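Local coordinates for protein uricase (Bacillus fastidiosus, PDB 4R8X) that probably catalyses the oxidation of urate to 5-hydroxyisourate, the first step of urate degradation to (S)-allantoin, as a uricase-family enzyme working as a tetramer, at residues D[34-39]-D[224-229]; D[229-234]-D[253-258]; D[240-245]-D[316-321]; D[249-254]-D[265-270]; D[276-281]-D[286-291]. All coordinates share one frame; numbering follows the deposited sequence.

Contact 1 (D[34-39]-D[224-229])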
# COMPACT_ATOMS: atom_id res chain seq x y z
N THR D 34 -16.04 5.13 -28.67
CA THR D 34 -17.46 5.01 -29.00
C THR D 34 -18.05 3.65 -28.69
O THR D 34 -19.25 3.44 -28.87
CB THR D 34 -17.76 5.38 -30.48
OG1 THR D 34 -16.96 4.56 -31.35
CG2 THR D 34 -17.45 6.85 -30.73
N GLU D 35 -17.22 2.72 -28.24
CA GLU D 35 -17.70 1.40 -27.85
C GLU D 35 -16.79 0.78 -26.81
O GLU D 35 -15.59 1.05 -26.77
CB GLU D 35 -17.82 0.47 -29.06
CG GLU D 35 -16.50 0.12 -29.73
CD GLU D 35 -16.65 -0.87 -30.87
OE1 GLU D 35 -15.65 -1.11 -31.58
OE2 GLU D 35 -17.76 -1.41 -31.07
N LYS D 36 -17.37 -0.04 -25.95
CA LYS D 36 -16.60 -0.75 -24.94
C LYS D 36 -16.98 -2.22 -25.07
O LYS D 36 -18.10 -2.60 -24.77
CB LYS D 36 -16.92 -0.21 -23.55
CG LYS D 36 -16.03 -0.75 -22.43
CD LYS D 36 -16.17 0.09 -21.16
CE LYS D 36 -15.26 -0.41 -20.05
NZ LYS D 36 -15.24 0.52 -18.88
N HIS D 37 -16.05 -3.03 -25.55
CA HIS D 37 -16.39 -4.38 -25.99
C HIS D 37 -16.86 -5.32 -24.88
O HIS D 37 -17.56 -6.28 -25.16
CB HIS D 37 -15.26 -5.00 -26.82
CG HIS D 37 -13.93 -5.05 -26.13
ND1 HIS D 37 -13.65 -5.97 -25.14
CD2 HIS D 37 -12.81 -4.32 -26.30
CE1 HIS D 37 -12.41 -5.80 -24.73
NE2 HIS D 37 -11.88 -4.80 -25.41
N ASN D 38 -16.46 -5.06 -23.64
CA ASN D 38 -16.91 -5.86 -22.48
C ASN D 38 -16.50 -7.34 -22.51
O ASN D 38 -17.17 -8.19 -21.91
CB ASN D 38 -18.42 -5.73 -22.24
CG ASN D 38 -18.82 -4.37 -21.71
OD1 ASN D 38 -18.03 -3.67 -21.07
ND2 ASN D 38 -20.07 -3.97 -21.97
N THR D 39 -15.41 -7.64 -23.20
CA THR D 39 -14.85 -8.99 -23.18
C THR D 39 -14.59 -9.43 -21.75
O THR D 39 -14.86 -10.57 -21.38
CB THR D 39 -13.57 -9.08 -24.02
OG1 THR D 39 -13.89 -8.79 -25.38
CG2 THR D 39 -12.94 -10.47 -23.95
N ALA D 224 -20.11 7.43 -21.21
CA ALA D 224 -19.02 6.55 -20.82
C ALA D 224 -17.94 7.33 -20.07
O ALA D 224 -17.53 8.41 -20.51
CB ALA D 224 -18.42 5.85 -22.04
N ALA D 225 -17.50 6.79 -18.94
CA ALA D 225 -16.44 7.42 -18.14
C ALA D 225 -15.20 7.69 -18.98
O ALA D 225 -14.50 8.67 -18.76
CB ALA D 225 -16.09 6.56 -16.91
N GLU D 226 -14.93 6.83 -19.96
CA GLU D 226 -13.77 7.01 -20.83
C GLU D 226 -13.88 8.28 -21.66
O GLU D 226 -12.87 8.94 -21.95
CB GLU D 226 -13.60 5.80 -21.74
CG GLU D 226 -13.10 4.56 -21.01
CD GLU D 226 -14.20 3.70 -20.39
OE1 GLU D 226 -13.88 2.59 -19.93
OE2 GLU D 226 -15.38 4.13 -20.36
N GLN D 227 -15.11 8.62 -22.05
CA GLN D 227 -15.33 9.87 -22.79
C GLN D 227 -15.05 11.08 -21.91
O GLN D 227 -14.44 12.06 -22.35
CB GLN D 227 -16.76 9.94 -23.30
CG GLN D 227 -17.10 8.88 -24.31
CD GLN D 227 -18.54 9.00 -24.78
OE1 GLN D 227 -19.47 8.69 -24.04
NE2 GLN D 227 -18.72 9.44 -26.01
N VAL D 228 -15.47 10.98 -20.66
CA VAL D 228 -15.25 12.05 -19.69
C VAL D 228 -13.76 12.22 -19.42
O VAL D 228 -13.26 13.34 -19.37
CB VAL D 228 -16.03 11.77 -18.39
CG1 VAL D 228 -15.66 12.75 -17.31
CG2 VAL D 228 -17.55 11.85 -18.66
N ARG D 229 -13.05 11.10 -19.27
CA ARG D 229 -11.60 11.11 -19.11
C ARG D 229 -10.94 11.81 -20.30
O ARG D 229 -10.04 12.64 -20.13
CB ARG D 229 -11.09 9.67 -18.95
CG ARG D 229 -9.60 9.49 -18.70
CD ARG D 229 -8.82 9.32 -19.99
NE ARG D 229 -9.46 8.38 -20.91
CZ ARG D 229 -9.40 7.05 -20.79
NH1 ARG D 229 -8.73 6.50 -19.79
NH2 ARG D 229 -10.01 6.28 -21.67
O HOH W 1 -17.58 2.93 -19.11
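Lys36 and Glu226 meet in a salt bridge, the one direct link between the short 35-36 strand region and the first turn of helix 225-238. Lys36 NZ donates to Glu226 OE1 at 2.7 Å, on the syn lone pair of that oxygen, the side that looks toward OE2. The lysine chain is stretched out, with CG anti to the backbone N (chi1 -172°), which carries the ammonium across to the helix. The glutamate chain instead bends at chi2 (87°), and the two side chains cross at about a right angle. The last methylenes of Lys36 pass alongside the same oxygen, with Lys36 CE 3.3 Å from Glu226 OE1.

A water bridges the pair: it donates to Glu226 OE2 at 2.8 Å and accepts only weakly from Lys36 NZ. Both carboxylate oxygens are therefore engaged. Glu115 forms a second salt bridge with Lys36 NZ, and a glutamine in place of Glu226 would probably weaken the grip on the lysine, leaving its charge to rely mainly on Glu115.

At the helix start, Ala224 occupies the N-cap position, and its N donates to Gln227 OE1 at 3.2 Å, in the carbonyl plane.

The contact lies at the surface, where Val144 of strand 143-153 packs against both Lys36 and Glu226, while Ala225 turns to Trp206 of strand 198-208 and Ile166 of strand 156-173.

Contact 2 (D[229-234]-D[253-258])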
# COMPACT_ATOMS: atom_id res chain seq x y z
N ARG D 229 -13.05 11.10 -19.27
CA ARG D 229 -11.60 11.11 -19.11
C ARG D 229 -10.94 11.81 -20.30
O ARG D 229 -10.04 12.64 -20.13
CB ARG D 229 -11.09 9.67 -18.95
CG ARG D 229 -9.60 9.49 -18.70
CD ARG D 229 -8.82 9.32 -19.99
NE ARG D 229 -9.46 8.38 -20.91
CZ ARG D 229 -9.40 7.05 -20.79
NH1 ARG D 229 -8.73 6.50 -19.79
NH2 ARG D 229 -10.01 6.28 -21.67
N ASP D 230 -11.38 11.48 -21.50
CA ASP D 230 -10.84 12.11 -22.71
C ASP D 230 -11.15 13.61 -22.78
O ASP D 230 -10.31 14.38 -23.25
CB ASP D 230 -11.34 11.41 -23.97
CG ASP D 230 -10.76 10.01 -24.13
OD1 ASP D 230 -9.76 9.69 -23.45
OD2 ASP D 230 -11.32 9.25 -24.94
N ILE D 231 -12.33 14.03 -22.32
CA ILE D 231 -12.63 15.45 -22.25
C ILE D 231 -11.67 16.14 -21.28
O ILE D 231 -11.07 17.17 -21.60
CB ILE D 231 -14.08 15.73 -21.85
CG1 ILE D 231 -15.03 15.29 -22.96
CG2 ILE D 231 -14.29 17.22 -21.55
CD1 ILE D 231 -16.48 15.33 -22.54
N ALA D 232 -11.53 15.58 -20.09
CA ALA D 232 -10.59 16.12 -19.10
C ALA D 232 -9.18 16.29 -19.65
O ALA D 232 -8.57 17.35 -19.48
CB ALA D 232 -10.57 15.24 -17.86
N ALA D 233 -8.66 15.26 -20.31
CA ALA D 233 -7.31 15.32 -20.85
C ALA D 233 -7.20 16.39 -21.93
O ALA D 233 -6.22 17.12 -21.99
CB ALA D 233 -6.92 13.97 -21.39
N SER D 234 -8.23 16.47 -22.77
CA SER D 234 -8.24 17.41 -23.89
C SER D 234 -8.29 18.86 -23.42
O SER D 234 -7.58 19.71 -23.94
CB SER D 234 -9.42 17.12 -24.83
OG SER D 234 -9.29 15.83 -25.41
N LEU D 253 -17.61 22.44 -17.43
CA LEU D 253 -18.42 23.10 -18.45
C LEU D 253 -18.43 22.29 -19.74
O LEU D 253 -19.47 22.16 -20.39
CB LEU D 253 -17.89 24.51 -18.74
CG LEU D 253 -18.00 25.57 -17.64
CD1 LEU D 253 -17.26 26.83 -18.06
CD2 LEU D 253 -19.46 25.88 -17.30
N THR D 254 -17.27 21.80 -20.14
CA THR D 254 -17.13 21.07 -21.39
C THR D 254 -17.91 19.76 -21.36
O THR D 254 -18.57 19.41 -22.33
CB THR D 254 -15.64 20.80 -21.74
OG1 THR D 254 -14.92 22.04 -21.70
CG2 THR D 254 -15.53 20.22 -23.14
N ILE D 255 -17.84 19.05 -20.24
CA ILE D 255 -18.59 17.80 -20.09
C ILE D 255 -20.10 18.08 -20.18
O ILE D 255 -20.82 17.40 -20.91
CB ILE D 255 -18.25 17.08 -18.76
CG1 ILE D 255 -16.78 16.64 -18.72
CG2 ILE D 255 -19.17 15.89 -18.56
CD1 ILE D 255 -16.28 16.33 -17.32
N LEU D 256 -20.56 19.08 -19.45
CA LEU D 256 -21.96 19.49 -19.51
C LEU D 256 -22.41 19.90 -20.92
O LEU D 256 -23.55 19.63 -21.33
CB LEU D 256 -22.21 20.61 -18.50
CG LEU D 256 -22.04 20.18 -17.04
CD1 LEU D 256 -22.02 21.37 -16.08
CD2 LEU D 256 -23.13 19.19 -16.63
N ASP D 257 -21.51 20.56 -21.65
CA ASP D 257 -21.77 20.98 -23.03
C ASP D 257 -21.97 19.78 -23.95
O ASP D 257 -22.91 19.73 -24.75
CB ASP D 257 -20.61 21.84 -23.52
CG ASP D 257 -21.01 22.84 -24.60
OD1 ASP D 257 -22.19 22.85 -25.03
OD2 ASP D 257 -20.14 23.63 -25.00
N ARG D 258 -21.07 18.80 -23.84
CA ARG D 258 -21.14 17.61 -24.68
C ARG D 258 -22.30 16.70 -24.30
O ARG D 258 -22.85 16.00 -25.16
CB ARG D 258 -19.85 16.81 -24.58
CG ARG D 258 -18.64 17.53 -25.11
CD ARG D 258 -18.86 18.01 -26.54
NE ARG D 258 -17.67 18.70 -27.02
CZ ARG D 258 -17.67 19.80 -27.76
NH1 ARG D 258 -18.81 20.36 -28.14
NH2 ARG D 258 -16.52 20.34 -28.13
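Helices 229-234 and 253-258 lean towards antiparallel, with 133° between their N-to-C directions and their axes 9.9 Å apart at closest approach; the CA atoms of Ile231 and Ile255 face each other at 6.8 Å. Ile231 carries the whole contact from its side. Its CG2, set anti to the backbone N (chi1 -68° places CG1 beside that N), reaches Thr254 CG2 at 3.6 Å, methyl against methyl, as the two side chains slide past each other in opposite directions. The same methyl lies 3.8 Å from Ile255 CG1. At the other end of the isoleucine, CD1 rests 4.0 Å from Arg258 CG, touching the aliphatic start of a chain that bends at chi2 and sends its guanidinium to Glu30 and the backbone O of Leu322. An alanine at Ile231 would probably open a gap between the helices and leave the methyl of Thr254 and the flank of Ile255 without their partner.

Thr254 offers only carbon here, since its OG1 is bonded to His250 O within its own helix. No hydrogen bond joins the two segments: the helices are held by close fit of buried aliphatic groups, while the charged end of Arg258 is turned to other partners.

Contact 3 (D[240-245]-D[316-321])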
# COMPACT_ATOMS: atom_id res chain seq x y z
N ASP D 240 -5.19 27.27 -21.20
CA ASP D 240 -4.17 27.91 -20.38
C ASP D 240 -4.80 28.15 -19.02
O ASP D 240 -5.42 29.19 -18.78
CB ASP D 240 -3.70 29.22 -21.01
CG ASP D 240 -3.10 29.02 -22.40
OD1 ASP D 240 -2.25 28.11 -22.55
OD2 ASP D 240 -3.50 29.74 -23.34
N ASN D 241 -4.68 27.18 -18.13
CA ASN D 241 -5.35 27.26 -16.84
C ASN D 241 -4.65 28.24 -15.91
O ASN D 241 -3.44 28.46 -16.01
CB ASN D 241 -5.47 25.88 -16.19
CG ASN D 241 -4.15 25.37 -15.68
OD1 ASN D 241 -3.64 25.84 -14.66
ND2 ASN D 241 -3.58 24.38 -16.37
N LYS D 242 -5.42 28.83 -15.01
CA LYS D 242 -4.91 29.82 -14.06
C LYS D 242 -4.78 29.21 -12.68
O LYS D 242 -4.26 29.82 -11.75
CB LYS D 242 -5.87 31.01 -14.00
CG LYS D 242 -6.05 31.74 -15.32
CD LYS D 242 -7.27 32.67 -15.26
CE LYS D 242 -7.57 33.30 -16.61
NZ LYS D 242 -8.93 33.89 -16.63
N SER D 243 -5.29 27.99 -12.55
CA SER D 243 -5.25 27.23 -11.30
C SER D 243 -5.95 25.92 -11.57
O SER D 243 -6.58 25.75 -12.61
CB SER D 243 -5.99 27.95 -10.18
OG SER D 243 -7.33 28.21 -10.56
N ILE D 244 -5.83 24.99 -10.63
CA ILE D 244 -6.61 23.76 -10.73
C ILE D 244 -8.09 24.10 -10.61
O ILE D 244 -8.92 23.51 -11.30
CB ILE D 244 -6.20 22.75 -9.64
CG1 ILE D 244 -4.75 22.32 -9.85
CG2 ILE D 244 -7.10 21.53 -9.68
CD1 ILE D 244 -4.26 21.40 -8.78
N GLN D 245 -8.41 25.05 -9.73
CA GLN D 245 -9.79 25.51 -9.56
C GLN D 245 -10.37 25.93 -10.90
O GLN D 245 -11.45 25.48 -11.29
CB GLN D 245 -9.85 26.70 -8.60
CG GLN D 245 -9.63 26.34 -7.14
CD GLN D 245 -8.18 26.43 -6.71
OE1 GLN D 245 -7.26 26.14 -7.48
NE2 GLN D 245 -7.97 26.83 -5.45
N ASN D 316 -18.28 38.30 -21.49
CA ASN D 316 -16.92 38.25 -20.97
C ASN D 316 -16.41 36.83 -20.75
O ASN D 316 -15.32 36.64 -20.20
CB ASN D 316 -16.83 39.03 -19.66
CG ASN D 316 -17.39 40.43 -19.77
OD1 ASN D 316 -17.20 41.12 -20.78
ND2 ASN D 316 -18.10 40.87 -18.73
N SER D 317 -17.19 35.83 -21.16
CA SER D 317 -16.80 34.43 -20.93
C SER D 317 -15.54 34.04 -21.69
O SER D 317 -15.33 34.45 -22.83
CB SER D 317 -17.94 33.48 -21.30
OG SER D 317 -17.57 32.13 -21.10
N GLU D 318 -14.71 33.23 -21.04
CA GLU D 318 -13.51 32.68 -21.67
C GLU D 318 -13.75 31.25 -22.13
O GLU D 318 -12.88 30.64 -22.76
CB GLU D 318 -12.32 32.74 -20.71
CG GLU D 318 -11.87 34.14 -20.37
CD GLU D 318 -10.68 34.16 -19.43
OE1 GLU D 318 -10.47 33.15 -18.74
OE2 GLU D 318 -9.97 35.18 -19.39
N TYR D 319 -14.93 30.71 -21.83
CA TYR D 319 -15.24 29.33 -22.20
C TYR D 319 -15.28 29.11 -23.71
O TYR D 319 -15.99 29.81 -24.44
CB TYR D 319 -16.56 28.87 -21.58
CG TYR D 319 -16.98 27.50 -22.07
CD1 TYR D 319 -16.27 26.37 -21.68
CD2 TYR D 319 -18.04 27.35 -22.95
CE1 TYR D 319 -16.63 25.12 -22.13
CE2 TYR D 319 -18.41 26.10 -23.41
CZ TYR D 319 -17.70 24.99 -23.00
OH TYR D 319 -18.04 23.74 -23.43
N VAL D 320 -14.51 28.13 -24.17
CA VAL D 320 -14.52 27.71 -25.56
C VAL D 320 -14.49 26.18 -25.64
O VAL D 320 -13.91 25.51 -24.80
CB VAL D 320 -13.31 28.27 -26.36
CG1 VAL D 320 -13.37 29.79 -26.43
CG2 VAL D 320 -12.00 27.80 -25.75
N ALA D 321 -15.14 25.64 -26.67
CA ALA D 321 -15.13 24.21 -26.90
C ALA D 321 -14.89 23.94 -28.38
O ALA D 321 -15.15 24.79 -29.23
CB ALA D 321 -16.45 23.59 -26.45
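The loop 240-243, which leads into helix 244-258, faces the irregular C-terminal segment 316-321, and their backbones stand apart, with two long side chains spanning the distance. Lys242 and Glu318 come from opposite directions and meet in a salt bridge, Lys242 NZ donating to Glu318 OE1 at 2.7 Å. The ammonium approaches on the syn side of that oxygen, 20° out of the carboxylate plane. It also lies 3.2 Å from Glu318 OE2, close to both oxygens though bonded to one. Each chain runs extended beyond CG. In Lys242, CG is anti to the carbonyl carbon (chi1 -61°), and the straight chain beyond carries NZ far out from the loop. The same NZ has a weak hydrogen bond to the backbone O of Glu60 of a neighbouring subunit, so the lysine stands where segment 240-245 meets another chain.

Local bonds shape the backbone around each partner: Tyr319 N donates to Ser317 OG at 3.1 Å, across Glu318, and Ser243 OG accepts from His246 N.

An ST turn at Ser317 and an N-cap at Ser243 thus flank a surface ion pair that fastens the C-terminal segment to the entrance of helix 244-258. The folding of the C-terminal residues is reported to be crucial for thermostability. Gln245, predicted to bind urate and 5-hydroxyisourate, lies in the first turn of that helix.

Contact 4 (D[249-254]-D[265-270])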
# COMPACT_ATOMS: atom_id res chain seq x y z
N TYR D 249 -13.29 23.88 -13.44
CA TYR D 249 -14.50 24.58 -13.86
C TYR D 249 -14.71 24.38 -15.37
O TYR D 249 -15.80 24.02 -15.81
CB TYR D 249 -14.40 26.08 -13.54
CG TYR D 249 -15.63 26.88 -13.92
CD1 TYR D 249 -16.88 26.57 -13.40
CD2 TYR D 249 -15.54 27.97 -14.78
CE1 TYR D 249 -18.00 27.31 -13.73
CE2 TYR D 249 -16.65 28.72 -15.11
CZ TYR D 249 -17.88 28.38 -14.59
OH TYR D 249 -19.00 29.11 -14.91
N HIS D 250 -13.65 24.58 -16.14
CA HIS D 250 -13.72 24.41 -17.58
C HIS D 250 -13.87 22.97 -18.06
O HIS D 250 -14.56 22.72 -19.04
CB HIS D 250 -12.53 25.11 -18.25
CG HIS D 250 -12.68 26.59 -18.29
ND1 HIS D 250 -13.13 27.26 -19.41
CD2 HIS D 250 -12.51 27.53 -17.33
CE1 HIS D 250 -13.19 28.55 -19.15
NE2 HIS D 250 -12.83 28.75 -17.89
N ILE D 251 -13.26 22.03 -17.35
CA ILE D 251 -13.51 20.64 -17.66
C ILE D 251 -14.99 20.33 -17.44
O ILE D 251 -15.64 19.70 -18.29
CB ILE D 251 -12.63 19.70 -16.81
CG1 ILE D 251 -11.15 19.86 -17.20
CG2 ILE D 251 -13.10 18.26 -16.99
CD1 ILE D 251 -10.17 19.13 -16.27
N GLY D 252 -15.53 20.81 -16.32
CA GLY D 252 -16.93 20.59 -16.01
C GLY D 252 -17.87 21.19 -17.04
O GLY D 252 -18.82 20.54 -17.46
N LEU D 253 -17.61 22.44 -17.43
CA LEU D 253 -18.42 23.10 -18.45
C LEU D 253 -18.43 22.29 -19.74
O LEU D 253 -19.47 22.16 -20.39
CB LEU D 253 -17.89 24.51 -18.74
CG LEU D 253 -18.00 25.57 -17.64
CD1 LEU D 253 -17.26 26.83 -18.06
CD2 LEU D 253 -19.46 25.88 -17.30
N THR D 254 -17.27 21.80 -20.14
CA THR D 254 -17.13 21.07 -21.39
C THR D 254 -17.91 19.76 -21.36
O THR D 254 -18.57 19.41 -22.33
CB THR D 254 -15.64 20.80 -21.74
OG1 THR D 254 -14.92 22.04 -21.70
CG2 THR D 254 -15.53 20.22 -23.14
N VAL D 265 -21.61 17.89 -12.86
CA VAL D 265 -20.33 17.19 -12.83
C VAL D 265 -19.61 17.61 -11.56
O VAL D 265 -19.55 18.78 -11.23
CB VAL D 265 -19.48 17.56 -14.05
CG1 VAL D 265 -18.14 16.85 -13.98
CG2 VAL D 265 -20.21 17.18 -15.34
N ASN D 266 -19.05 16.64 -10.84
CA ASN D 266 -18.36 16.96 -9.59
C ASN D 266 -16.91 16.50 -9.64
O ASN D 266 -16.55 15.59 -10.39
CB ASN D 266 -19.09 16.37 -8.38
CG ASN D 266 -19.46 14.92 -8.58
OD1 ASN D 266 -18.59 14.05 -8.56
ND2 ASN D 266 -20.75 14.65 -8.76
N PHE D 267 -16.06 17.17 -8.87
CA PHE D 267 -14.63 16.93 -8.90
C PHE D 267 -14.06 16.78 -7.51
O PHE D 267 -14.48 17.49 -6.58
CB PHE D 267 -13.91 18.11 -9.55
CG PHE D 267 -14.22 18.28 -11.00
CD1 PHE D 267 -15.29 19.05 -11.41
CD2 PHE D 267 -13.42 17.69 -11.96
CE1 PHE D 267 -15.58 19.21 -12.75
CE2 PHE D 267 -13.70 17.84 -13.31
CZ PHE D 267 -14.77 18.61 -13.71
N GLY D 268 -13.11 15.86 -7.38
CA GLY D 268 -12.20 15.81 -6.25
C GLY D 268 -10.81 15.76 -6.85
O GLY D 268 -10.53 14.91 -7.69
N THR D 269 -9.93 16.68 -6.44
CA THR D 269 -8.59 16.78 -7.02
C THR D 269 -7.48 16.63 -5.99
O THR D 269 -7.70 16.78 -4.80
CB THR D 269 -8.35 18.16 -7.61
OG1 THR D 269 -8.11 19.08 -6.54
CG2 THR D 269 -9.55 18.63 -8.40
N ASN D 270 -6.28 16.35 -6.49
CA ASN D 270 -5.04 16.60 -5.76
C ASN D 270 -4.12 17.42 -6.65
O ASN D 270 -4.01 17.15 -7.85
CB ASN D 270 -4.25 15.31 -5.48
CG ASN D 270 -4.85 14.42 -4.41
OD1 ASN D 270 -4.26 13.39 -4.09
ND2 ASN D 270 -6.00 14.79 -3.86
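Ile251 and Gly252 are the residues of helix 249-254 that meet Phe267 of strand 265-270, the two elements running nearly antiparallel, with 151° between their directions and 8.6 Å between their axes at closest approach. Before them, Tyr249 and His250 turn from the strand. Leu253 CD1 of the same helix lies over one face of the tyrosine ring, toward its rim, and the tyrosine OH is hydrogen-bonded to Glu311.

Ile251 comes first to the ring. Its CG2 approaches the edge of Phe267 near the ring plane, 3.7 Å from CZ and 3.8 Å from CE2. With CG1 beside the backbone N (chi1 -67°), the CG2 methyl is the branch turned to the ring.

Gly252 follows, and here the helix backbone itself is touched. Its N lies 3.5 Å from Phe267 CZ, in an oblique position, while its CA meets the ring at the edge, in plane, 3.8 Å from CE1. A CB at this position would come tightly against CE1, so the absence of a side chain lets the ring lie close to the helix. Gly252 O also lies 4.2 Å from Val265 CG2, beside the nearest CA pair of the two segments, Gly252 and Val265.

With no hydrogen bond between helix and strand, the contact is purely one of shape: a buried aromatic edge fitted to a methyl and bare backbone, packing helix 244-258 onto the large antiparallel sheet, as in the tunnelling fold (T-fold) of the uricase family.

Contact 5 (D[276-281]-D[286-291])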
# COMPACT_ATOMS: atom_id res chain seq x y z
N THR D 276 11.21 21.93 -7.82
CA THR D 276 12.38 22.16 -8.66
C THR D 276 13.68 21.83 -7.92
O THR D 276 13.85 22.18 -6.75
CB THR D 276 12.45 23.62 -9.12
OG1 THR D 276 11.26 23.94 -9.85
CG2 THR D 276 13.68 23.87 -9.99
N VAL D 277 14.61 21.17 -8.61
CA VAL D 277 15.95 21.00 -8.08
C VAL D 277 16.94 21.76 -8.96
O VAL D 277 17.78 22.49 -8.46
CB VAL D 277 16.37 19.53 -8.00
CG1 VAL D 277 17.83 19.44 -7.60
CG2 VAL D 277 15.48 18.78 -7.02
N VAL D 278 16.85 21.56 -10.27
CA VAL D 278 17.67 22.32 -11.20
C VAL D 278 16.77 23.07 -12.17
O VAL D 278 15.99 22.46 -12.90
CB VAL D 278 18.65 21.43 -12.01
CG1 VAL D 278 19.55 22.30 -12.87
CG2 VAL D 278 19.49 20.57 -11.08
N GLU D 279 16.88 24.39 -12.16
CA GLU D 279 16.09 25.23 -13.06
C GLU D 279 16.51 24.97 -14.50
O GLU D 279 17.69 24.86 -14.80
CB GLU D 279 16.31 26.70 -12.72
CG GLU D 279 15.28 27.64 -13.31
CD GLU D 279 14.19 27.98 -12.32
OE1 GLU D 279 13.36 27.10 -12.02
OE2 GLU D 279 14.17 29.12 -11.83
N GLY D 280 15.52 24.89 -15.39
CA GLY D 280 15.80 24.68 -16.80
C GLY D 280 16.60 25.82 -17.40
O GLY D 280 16.52 26.96 -16.94
N THR D 281 17.39 25.50 -18.42
CA THR D 281 18.23 26.50 -19.09
C THR D 281 17.41 27.32 -20.08
O THR D 281 17.80 28.41 -20.49
CB THR D 281 19.39 25.83 -19.85
OG1 THR D 281 18.86 24.98 -20.87
CG2 THR D 281 20.24 25.01 -18.90
N GLY D 286 16.35 20.95 -19.85
CA GLY D 286 17.45 20.78 -18.93
C GLY D 286 17.04 20.84 -17.47
O GLY D 286 17.89 20.80 -16.58
N ALA D 287 15.73 20.92 -17.21
CA ALA D 287 15.25 21.05 -15.84
C ALA D 287 15.21 19.71 -15.13
O ALA D 287 14.99 18.67 -15.76
CB ALA D 287 13.88 21.70 -15.80
N VAL D 288 15.42 19.74 -13.83
CA VAL D 288 15.30 18.55 -12.99
C VAL D 288 14.41 18.84 -11.80
O VAL D 288 14.57 19.85 -11.12
CB VAL D 288 16.68 18.05 -12.50
CG1 VAL D 288 16.54 16.78 -11.68
CG2 VAL D 288 17.61 17.84 -13.68
N PHE D 289 13.45 17.95 -11.56
CA PHE D 289 12.49 18.08 -10.48
C PHE D 289 12.56 16.85 -9.58
O PHE D 289 13.21 15.86 -9.92
CB PHE D 289 11.07 18.22 -11.05
CG PHE D 289 10.94 19.33 -12.03
CD1 PHE D 289 10.65 20.61 -11.60
CD2 PHE D 289 11.13 19.10 -13.39
CE1 PHE D 289 10.54 21.65 -12.50
CE2 PHE D 289 11.02 20.15 -14.31
CZ PHE D 289 10.73 21.42 -13.86
N THR D 290 11.88 16.92 -8.44
CA THR D 290 11.80 15.79 -7.52
C THR D 290 10.46 15.82 -6.79
O THR D 290 9.68 16.75 -6.95
CB THR D 290 12.96 15.81 -6.50
OG1 THR D 290 12.99 14.56 -5.80
CG2 THR D 290 12.79 16.96 -5.50
N GLU D 291 10.18 14.79 -6.00
CA GLU D 291 8.92 14.77 -5.25
C GLU D 291 8.93 15.79 -4.11
O GLU D 291 9.96 16.03 -3.49
CB GLU D 291 8.61 13.38 -4.68
CG GLU D 291 8.33 12.29 -5.72
CD GLU D 291 7.00 12.44 -6.44
OE1 GLU D 291 6.49 11.41 -6.94
OE2 GLU D 291 6.45 13.56 -6.53
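Val277 and Val278 both present their N-H groups to one oxygen of Val288, because the backbone at Val277 departs from the extended form (phi -114°, psi -49°) and brings two successive nitrogens to the same side. Val277 N donates to Val288 O at 2.8 Å and Val278 N at 3.0 Å, both nearly straight, and each donor is tilted by about 20° from the carbonyl plane. Val288 N returns a bond to Val278 O at 2.9 Å, this one in plane on a lone pair. Two residues facing one make a classic beta bulge, which shifts the register by one between Thr276, paired with Phe289, and Val278, paired with Val288.

The side chains follow the bulge. Val278 and Val288 lie on one face of the sheet and cross with CB atoms 3.9 Å apart. The extra residue, Val277, keeps to the same general side and reaches further along the partner strand, its CG2 3.6 Å from Thr290 CG2. Thr276 OG1 lies obliquely 3.6 Å from Phe289 CE1, while hydrogen-bonded to the hydroxyl of Thr194. Near the turn, Ala287 CA makes a CH-O contact with Val278 O at 3.3 Å.

This hairpin, strands 275-278 and 288-290, stands well away from the chain's centre and reaches the tetramer interface. Val288 and Phe289 pair antiparallel with a strand of a neighbouring subunit, extending the sheet across it, and Thr290 OG1 bonds to the backbone O of Tyr13 there. Phe289 and Thr276 also pack on Arg196, predicted to bind urate.

Overall arrangement
Contacts 2 and 4 form the buried core of the set: they share Leu253 and Thr254 on helix 244-258, which packs on helix 225-238 through one and on strand 262-271 through the other, in both cases by apolar fit without hydrogen bonds. Contacts 1 and 3 are surface ion pairs, each joined across its segments by one lysine-glutamate bridge, and each lies at the start of one of these helices, 225-238 and 244-258 respectively; Tyr319 of contact 3 packs further along helix 244-258, on Leu253 and Thr254. Contact 5, partly buried and with its centre 27 to 37 Å from the others' centres, is held by backbone hydrogen bonds and faces neighbouring subunits.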